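Local coordinates for protein enoyl-CoA hydratase, EchA12_1 (Mycobacterium marinum M, PDB 3QRE) that probably acts on acyl-CoA thioesters in fatty acid metabolism, as a member of the crotonase-like enoyl-CoA hydratase/isomerase family, at residues C141-T147 with K162-F167; V154-A159 with V212-P218. All blocks are in the same frame, centred on the assembly; numbering follows the deposited sequence.

Interaction 1: residues C141-T147 with K162-F167; sequences CVGIGLT and KFAAVF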
loop_
_atom_site.group_PDB
_atom_site.type_symbol
_atom_site.label_atom_id
_atom_site.label_comp_id
_atom_site.label_asym_id
_atom_site.label_seq_id
_atom_site.Cartn_x
_atom_site.Cartn_y
_atom_site.Cartn_z
ATOM N N CYS A 141 -4.030 18.057 12.716
ATOM C CA CYS A 141 -3.060 16.988 12.987
ATOM C C CYS A 141 -1.781 17.252 12.148
ATOM O O CYS A 141 -1.718 16.961 10.948
ATOM C CB CYS A 141 -3.710 15.647 12.639
ATOM S SG CYS A 141 -2.747 14.151 12.952
ATOM N N VAL A 142 -0.763 17.828 12.782
ATOM C CA VAL A 142 0.333 18.454 12.039
ATOM C C VAL A 142 1.669 18.179 12.696
ATOM O O VAL A 142 1.783 18.207 13.935
ATOM C CB VAL A 142 0.116 20.001 11.902
ATOM C CG1 VAL A 142 1.319 20.697 11.242
ATOM C CG2 VAL A 142 -1.180 20.304 11.117
ATOM N N GLY A 143 2.681 17.937 11.865
ATOM C CA GLY A 143 4.029 17.737 12.352
ATOM C C GLY A 143 4.082 16.515 13.239
ATOM O O GLY A 143 3.581 15.428 12.877
ATOM N N ILE A 144 4.674 16.700 14.407
ATOM C CA ILE A 144 4.782 15.658 15.401
ATOM C C ILE A 144 3.404 15.055 15.762
ATOM O O ILE A 144 3.311 13.854 16.057
ATOM C CB ILE A 144 5.551 16.167 16.640
ATOM C CG1 ILE A 144 5.410 15.206 17.832
ATOM C CG2 ILE A 144 5.060 17.551 16.997
ATOM C CD1 ILE A 144 6.743 14.885 18.552
ATOM N N GLY A 145 2.353 15.871 15.699
ATOM C CA GLY A 145 0.997 15.380 15.866
ATOM C C GLY A 145 0.560 14.343 14.828
ATOM O O GLY A 145 -0.180 13.401 15.155
ATOM N N LEU A 146 1.000 14.510 13.580
ATOM C CA LEU A 146 0.761 13.497 12.552
ATOM C C LEU A 146 1.592 12.231 12.850
ATOM O O LEU A 146 1.094 11.111 12.781
ATOM C CB LEU A 146 1.087 14.056 11.161
ATOM C CG LEU A 146 0.934 13.046 10.024
ATOM C CD1 LEU A 146 -0.532 12.603 9.860
ATOM C CD2 LEU A 146 1.480 13.639 8.709
ATOM N N THR A 147 2.859 12.418 13.198
ATOM C CA THR A 147 3.689 11.279 13.576
ATOM C C THR A 147 3.064 10.457 14.708
ATOM O O THR A 147 2.925 9.232 14.570
ATOM C CB THR A 147 5.122 11.709 13.890
ATOM O OG1 THR A 147 5.612 12.441 12.771
ATOM C CG2 THR A 147 6.023 10.497 14.108
ATOM N N LYS A 162 -7.892 18.890 9.501
ATOM C CA LYS A 162 -6.717 19.182 8.661
ATOM C C LYS A 162 -5.463 18.402 9.059
ATOM O O LYS A 162 -5.125 18.302 10.252
ATOM C CB LYS A 162 -6.371 20.677 8.668
ATOM C CG LYS A 162 -7.496 21.605 8.153
ATOM C CD LYS A 162 -6.916 22.756 7.325
ATOM C CE LYS A 162 -8.009 23.519 6.593
ATOM N NZ LYS A 162 -8.795 24.371 7.540
ATOM N N PHE A 163 -4.772 17.877 8.045
ATOM C CA PHE A 163 -3.507 17.181 8.245
ATOM C C PHE A 163 -2.441 17.860 7.427
ATOM O O PHE A 163 -2.720 18.356 6.334
ATOM C CB PHE A 163 -3.606 15.726 7.766
ATOM C CG PHE A 163 -4.670 14.922 8.446
ATOM C CD1 PHE A 163 -4.326 13.927 9.341
ATOM C CD2 PHE A 163 -6.022 15.153 8.185
ATOM C CE1 PHE A 163 -5.312 13.167 9.985
ATOM C CE2 PHE A 163 -6.998 14.403 8.820
ATOM C CZ PHE A 163 -6.643 13.401 9.719
ATOM N N ALA A 164 -1.220 17.877 7.945
ATOM C CA ALA A 164 -0.077 18.343 7.161
ATOM C C ALA A 164 1.191 17.710 7.683
ATOM O O ALA A 164 1.456 17.736 8.892
ATOM C CB ALA A 164 0.042 19.859 7.181
ATOM N N ALA A 165 1.957 17.134 6.766
ATOM C CA ALA A 165 3.269 16.579 7.077
ATOM C C ALA A 165 4.347 17.691 6.988
ATOM O O ALA A 165 5.229 17.654 6.127
ATOM C CB ALA A 165 3.585 15.394 6.136
ATOM N N VAL A 166 4.238 18.685 7.873
ATOM C CA VAL A 166 5.156 19.838 7.941
ATOM C C VAL A 166 6.127 19.631 9.093
ATOM O O VAL A 166 5.712 19.412 10.229
ATOM C CB VAL A 166 4.402 21.177 8.153
ATOM C CG1 VAL A 166 5.367 22.311 8.444
ATOM C CG2 VAL A 166 3.584 21.525 6.918
ATOM N N PHE A 167 7.421 19.699 8.775
ATOM C CA PHE A 167 8.496 19.298 9.678
ATOM C C PHE A 167 9.725 20.153 9.490
ATOM O O PHE A 167 10.003 20.629 8.390
ATOM C CB PHE A 167 8.907 17.833 9.440
ATOM C CG PHE A 167 7.854 16.847 9.815
ATOM C CD1 PHE A 167 7.737 16.403 11.136
ATOM C CD2 PHE A 167 6.942 16.390 8.866
ATOM C CE1 PHE A 167 6.741 15.491 11.493
ATOM C CE2 PHE A 167 5.941 15.483 9.220
ATOM C CZ PHE A 167 5.829 15.044 10.527
#

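Interaction 2: residues V154-A159 with V212-P218; sequences VRFAAA and VKEVVTP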
loop_
_atom_site.group_PDB
_atom_site.type_symbol
_atom_site.label_atom_id
_atom_site.label_comp_id
_atom_site.label_asym_id
_atom_site.label_seq_id
_atom_site.Cartn_x
_atom_site.Cartn_y
_atom_site.Cartn_z
ATOM N N VAL A 154 -4.963 2.347 15.231
ATOM C CA VAL A 154 -6.137 2.666 14.408
ATOM C C VAL A 154 -6.500 4.124 14.589
ATOM O O VAL A 154 -6.418 4.658 15.713
ATOM C CB VAL A 154 -7.351 1.757 14.753
ATOM C CG1 VAL A 154 -8.512 2.046 13.839
ATOM C CG2 VAL A 154 -6.973 0.271 14.644
ATOM N N ARG A 155 -6.875 4.768 13.479
ATOM C CA ARG A 155 -7.246 6.182 13.471
ATOM C C ARG A 155 -8.677 6.446 12.953
ATOM O O ARG A 155 -9.061 5.996 11.861
ATOM C CB ARG A 155 -6.249 6.979 12.628
ATOM C CG ARG A 155 -4.855 7.180 13.268
ATOM C CD ARG A 155 -3.774 7.439 12.192
ATOM N NE ARG A 155 -3.556 6.255 11.342
ATOM C CZ ARG A 155 -2.948 5.145 11.749
ATOM N NH1 ARG A 155 -2.445 5.050 12.978
ATOM N NH2 ARG A 155 -2.828 4.128 10.929
ATOM N N PHE A 156 -9.448 7.197 13.742
ATOM C CA PHE A 156 -10.696 7.793 13.294
ATOM C C PHE A 156 -10.474 9.286 13.196
ATOM O O PHE A 156 -9.706 9.856 13.980
ATOM C CB PHE A 156 -11.831 7.495 14.263
ATOM C CG PHE A 156 -12.259 6.064 14.251
ATOM C CD1 PHE A 156 -13.215 5.628 13.353
ATOM C CD2 PHE A 156 -11.675 5.146 15.116
ATOM C CE1 PHE A 156 -13.612 4.301 13.320
ATOM C CE2 PHE A 156 -12.057 3.785 15.099
ATOM C CZ PHE A 156 -13.030 3.363 14.192
ATOM N N ALA A 157 -11.121 9.920 12.225
ATOM C CA ALA A 157 -10.967 11.347 12.064
ATOM C C ALA A 157 -12.321 12.019 11.906
ATOM O O ALA A 157 -13.233 11.463 11.271
ATOM C CB ALA A 157 -10.094 11.643 10.881
ATOM N N ALA A 158 -12.436 13.214 12.480
ATOM C CA ALA A 158 -13.594 14.060 12.268
ATOM C C ALA A 158 -13.555 14.618 10.857
ATOM O O ALA A 158 -12.483 15.001 10.371
ATOM C CB ALA A 158 -13.617 15.194 13.295
ATOM N N ALA A 159 -14.724 14.666 10.212
ATOM C CA ALA A 159 -14.917 15.340 8.935
ATOM C C ALA A 159 -14.363 16.767 8.952
ATOM O O ALA A 159 -14.566 17.501 9.909
ATOM C CB ALA A 159 -16.434 15.335 8.539
ATOM N N VAL A 212 -6.193 6.943 7.424
ATOM C CA VAL A 212 -7.277 6.989 8.389
ATOM C C VAL A 212 -8.251 5.865 8.060
ATOM O O VAL A 212 -8.495 5.593 6.893
ATOM C CB VAL A 212 -7.958 8.403 8.331
ATOM C CG1 VAL A 212 -9.444 8.334 8.512
ATOM C CG2 VAL A 212 -7.325 9.342 9.346
ATOM N N LYS A 213 -8.798 5.203 9.074
ATOM C CA LYS A 213 -9.692 4.062 8.832
ATOM C C LYS A 213 -11.077 4.543 8.382
ATOM O O LYS A 213 -11.728 3.903 7.529
ATOM C CB LYS A 213 -9.810 3.181 10.081
ATOM C CG LYS A 213 -11.125 2.394 10.212
ATOM C CD LYS A 213 -11.183 1.582 11.516
ATOM C CE LYS A 213 -12.528 0.841 11.704
ATOM N NZ LYS A 213 -12.808 -0.100 10.580
ATOM N N GLU A 214 -11.521 5.669 8.942
ATOM C CA GLU A 214 -12.899 6.090 8.760
ATOM C C GLU A 214 -13.074 7.534 9.196
ATOM O O GLU A 214 -12.538 7.954 10.250
ATOM C CB GLU A 214 -13.793 5.166 9.580
ATOM C CG GLU A 214 -15.281 5.272 9.365
ATOM C CD GLU A 214 -16.046 4.298 10.254
ATOM O OE1 GLU A 214 -15.789 3.068 10.173
ATOM O OE2 GLU A 214 -16.904 4.761 11.040
ATOM N N VAL A 215 -13.799 8.294 8.365
ATOM C CA VAL A 215 -14.197 9.668 8.692
ATOM C C VAL A 215 -15.635 9.694 9.233
ATOM O O VAL A 215 -16.555 9.185 8.594
ATOM C CB VAL A 215 -14.102 10.605 7.448
ATOM C CG1 VAL A 215 -14.504 12.046 7.811
ATOM C CG2 VAL A 215 -12.702 10.568 6.857
ATOM N N VAL A 216 -15.826 10.277 10.405
ATOM C CA VAL A 216 -17.180 10.481 10.939
ATOM C C VAL A 216 -17.419 11.974 11.201
ATOM O O VAL A 216 -16.461 12.762 11.178
ATOM C CB VAL A 216 -17.428 9.684 12.260
ATOM C CG1 VAL A 216 -17.341 8.193 12.019
ATOM C CG2 VAL A 216 -16.466 10.119 13.347
ATOM N N THR A 217 -18.680 12.355 11.436
ATOM C CA THR A 217 -19.028 13.725 11.865
ATOM C C THR A 217 -18.330 14.074 13.181
ATOM O O THR A 217 -18.051 13.168 13.974
ATOM C CB THR A 217 -20.548 13.879 12.112
ATOM O OG1 THR A 217 -20.963 12.976 13.157
ATOM C CG2 THR A 217 -21.337 13.614 10.835
ATOM N N PRO A 218 -18.044 15.375 13.423
ATOM C CA PRO A 218 -17.389 15.743 14.692
ATOM C C PRO A 218 -18.140 15.240 15.939
ATOM O O PRO A 218 -17.510 14.705 16.858
ATOM C CB PRO A 218 -17.331 17.276 14.625
ATOM C CG PRO A 218 -17.219 17.553 13.136
ATOM C CD PRO A 218 -18.156 16.534 12.514
#

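Interaction 1: residues C141-T147 with K162-F167
The carbonyl oxygen of A164 takes the backbone N-H of G143 (N to O 3.2 Å) and is also approached by the CA-H of V142 and, weakly, by the N-H of V166 as the chain turns at A165 in an inverse gamma turn. Two further bonds complete a parallel ladder: C141 N to K162 O at 2.7 Å and A164 N to C141 O at 3.2 Å. On one face of this pairing V142 CG2 lies against A164 CB. On the other, C141 carries its sulfur anti to the backbone N (chi1 -177°), where SG meets the F163 ring obliquely, 4.8 Å from the centroid. L146, from the first turn of the helix, brings CD1 to the edge of the same ring, while its CD2 rests on A165 CB at 3.8 Å. Beyond the ladder, the F167 ring closes over the helix start: G143 CA sits over its face, 4.0 Å from the centroid in a CH-pi contact, and T147 OG1 meets its edge at CZ, 3.4 Å away. I178 of helix 178-185 packs on L146, T147 and F167. V142 pairs with C88 and G90, so strand 141-142 is an inner strand of the smaller sheet, and G143 occupies the N-cap position of helix 144-151. In crotonases the start of this helix helps form the oxyanion hole, so the turn probably lies at the acyl-CoA site.

Interaction 2: residues V154-A159 with V212-P218
K213 and E214 approach the buried ring of F156 from the same side, both obliquely, and this is a tightly packed part of the contact. The K213 chain runs beside the ring, its CE 3.6 Å from F156 CZ, and its CD also touches V154 CG1. E214, with CG anti to the backbone N (chi1 -170°) and the chain extended beyond it, lies alongside F156, so that CB and CD both approach CE1. Its carboxylate carbon is in the plane of the ring, at the edge, and the two planes stand 90° apart. The charged ends are held by other parts of the assembly: E214 OE2 forms a salt bridge with R224, and K213 NZ forms one with D193 of the third subunit. Y228 meets the F156 ring edge-to-face.

Packing is close around A157 as well, whose CB faces V212 CG2 at 3.9 Å, with F163 and A203 adding to its cover. V215 CG1 presses on A159 CA at 3.5 Å. A parallel ladder joins the backbones, in which K213 N bonds R155 O, A157 N bonds E214 O, V216 N bonds A157 O, and A159 N closes on V216 O at 2.8 Å. Past this last bond lies the loose end, where the exposed P218 touches A158 CB only lightly, its CA 4.1 Å away. Strand 154-158 also pairs with strand 133-137, whereas strand 214-216 is the outermost strand of the larger sheet within this chain. The chain between the two segments is mostly helical but includes two short strands, and their parallel pairing belongs to the beta-beta-alpha spiral of the crotonase fold.

How the interactions relate
From the N terminus, the chain runs through strand 141-142 and helix 144-151 into strand 154-158, then turns into strand 162-164. There interaction 1 closes a short loop of 14 residues, whose interior holds all of the first segment of interaction 2. Interaction 2 spans 52 residues between its own segments, over half of them helical, before the chain returns at 212-218. The segments therefore alternate and the two loops cross. Interaction 1 belongs to the smaller sheet, interaction 2 to the edge of the larger one. With centres about 16 Å apart, they meet where F163 CZ packs on A157 CB (4.0 Å) and V212 CG2 (4.1 Å), joining the two sheets.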